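Local coordinates for probable hydrogenase nickel incorporation protein hypB (Methanocaldococcus jannaschii, PDB 2HF9) that binds GTP, probably hydrolyses it slowly, and probably helps insert nickel into the metal centre of [NiFe] hydrogenases during their maturation, at residues D64-A69 with F217-V222. Residues are numbered along the deposited sequence; the frame is centred on the assembly and turned at random.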
# COMPACT_ATOMS: atom_id res chain seq x y z
N ASP A 64 -15.87 6.95 26.56
CA ASP A 64 -16.44 7.11 27.91
C ASP A 64 -15.42 7.69 28.89
O ASP A 64 -15.78 8.30 29.90
CB ASP A 64 -16.97 5.77 28.44
CG ASP A 64 -15.88 4.71 28.57
OD1 ASP A 64 -15.73 3.90 27.64
OD2 ASP A 64 -15.17 4.70 29.60
N LYS A 65 -14.14 7.50 28.56
CA LYS A 65 -13.03 7.88 29.43
C LYS A 65 -12.29 9.09 28.87
O LYS A 65 -11.75 9.90 29.64
CB LYS A 65 -12.08 6.69 29.57
CG LYS A 65 -10.97 6.85 30.60
CD LYS A 65 -10.29 5.51 30.83
CE LYS A 65 -9.06 5.65 31.70
NZ LYS A 65 -8.35 4.35 31.83
N TYR A 66 -12.25 9.21 27.54
CA TYR A 66 -11.50 10.27 26.87
C TYR A 66 -12.32 11.00 25.83
O TYR A 66 -13.19 10.41 25.17
CB TYR A 66 -10.27 9.69 26.17
CG TYR A 66 -9.29 8.97 27.07
CD1 TYR A 66 -9.27 7.58 27.12
CD2 TYR A 66 -8.40 9.68 27.86
CE1 TYR A 66 -8.36 6.91 27.95
CE2 TYR A 66 -7.49 9.03 28.69
CZ TYR A 66 -7.48 7.65 28.72
OH TYR A 66 -6.59 7.01 29.54
N LYS A 67 -12.04 12.29 25.67
CA LYS A 67 -12.56 13.07 24.56
C LYS A 67 -11.59 12.89 23.39
O LYS A 67 -10.40 13.15 23.52
CB LYS A 67 -12.70 14.54 24.94
CG LYS A 67 -13.72 14.79 26.06
CD LYS A 67 -13.55 16.18 26.65
CE LYS A 67 -14.29 16.31 27.98
NZ LYS A 67 -13.96 17.61 28.63
N ILE A 68 -12.11 12.42 22.27
CA ILE A 68 -11.26 11.96 21.17
C ILE A 68 -11.47 12.79 19.90
O ILE A 68 -12.60 13.07 19.50
CB ILE A 68 -11.47 10.45 20.88
CG1 ILE A 68 -11.17 9.61 22.13
CG2 ILE A 68 -10.60 9.98 19.71
CD1 ILE A 68 -11.85 8.25 22.15
N ALA A 69 -10.35 13.19 19.29
CA ALA A 69 -10.36 13.84 17.99
C ALA A 69 -9.58 12.99 17.01
O ALA A 69 -8.71 12.21 17.41
CB ALA A 69 -9.74 15.23 18.09
N PHE A 217 -1.98 -0.86 25.04
CA PHE A 217 -0.95 0.01 24.48
C PHE A 217 -1.34 1.48 24.55
O PHE A 217 -0.53 2.32 24.93
CB PHE A 217 -0.59 -0.37 23.03
CG PHE A 217 0.39 0.57 22.39
CD1 PHE A 217 1.75 0.44 22.61
CD2 PHE A 217 -0.06 1.62 21.58
CE1 PHE A 217 2.67 1.32 22.03
CE2 PHE A 217 0.85 2.51 20.99
CZ PHE A 217 2.21 2.35 21.22
N ILE A 218 -2.58 1.79 24.16
CA ILE A 218 -3.08 3.17 24.19
C ILE A 218 -2.99 3.75 25.61
O ILE A 218 -2.45 4.84 25.82
CB ILE A 218 -4.54 3.30 23.65
CG1 ILE A 218 -4.66 2.78 22.20
CG2 ILE A 218 -5.06 4.74 23.77
CD1 ILE A 218 -3.85 3.55 21.16
N GLU A 219 -3.51 3.00 26.58
CA GLU A 219 -3.55 3.44 27.98
C GLU A 219 -2.16 3.61 28.59
O GLU A 219 -1.90 4.60 29.27
CB GLU A 219 -4.40 2.49 28.82
CG GLU A 219 -5.89 2.53 28.49
CD GLU A 219 -6.63 3.69 29.15
OE1 GLU A 219 -5.98 4.63 29.65
OE2 GLU A 219 -7.87 3.66 29.15
N LYS A 220 -1.28 2.63 28.35
CA LYS A 220 0.11 2.69 28.79
C LYS A 220 0.83 3.92 28.23
O LYS A 220 1.57 4.59 28.95
CB LYS A 220 0.86 1.41 28.39
CG LYS A 220 2.31 1.33 28.87
CD LYS A 220 2.94 -0.01 28.49
CE LYS A 220 4.37 -0.13 29.00
NZ LYS A 220 5.34 0.62 28.15
N SER A 221 0.59 4.20 26.94
CA SER A 221 1.18 5.35 26.26
C SER A 221 0.74 6.67 26.89
O SER A 221 1.56 7.58 27.08
CB SER A 221 0.82 5.34 24.78
OG SER A 221 1.38 4.21 24.13
N VAL A 222 -0.55 6.77 27.22
CA VAL A 222 -1.10 7.95 27.88
C VAL A 222 -0.42 8.17 29.23
O VAL A 222 0.03 9.27 29.54
CB VAL A 222 -2.65 7.85 28.04
CG1 VAL A 222 -3.19 9.00 28.89
CG2 VAL A 222 -3.33 7.85 26.68
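K65 and Y66, in the turn leading into strand 68-74, meet E219 of helix 211-224 across a wide backbone gap: the nearest CA atoms, those of Y66 and E219, lie 10.5 Å apart, and side chains bridge it. The E219 carboxylate is shared between two donors. Its OE1 takes the phenol of Y66 in a very short hydrogen bond, OH to OE1 2.5 Å. K65 NZ forms a salt bridge to E219 OE2 at 2.8 Å, coming from above the carboxylate plane, 46° out of it. E219 reaches them through a bend at chi2, which brings its CD to the edge of the Y66 ring, in the ring plane; ring and carboxylate are turned 51° apart. K65 runs fully extended, its CG anti to the backbone N (chi1 -171°), and passes over one face of the neighbouring ring, CG lying 3.7 Å above the Y66 plane toward the rim. Two bonds on separate oxygens should limit rotation of the carboxylate, and the nearby K65 charge probably helps keep it ionised. With an alanine here in place of E219, the K65 ammonium would probably be left without its ionic mate and the Y66 phenol without its acceptor. V222, one turn further along, adds a loose apolar touch, CG1 to Y66 CE2 at 4.3 Å. Away from the nucleotide and metal sites of the P-loop GTPase domain, this surface tie fastens the C-terminal helix to the start of strand 68-74 across strand 121-125, whose L121 touches both Y66 and V222, while F217, I218 and S221 pack on F41 of the central strand 39-45.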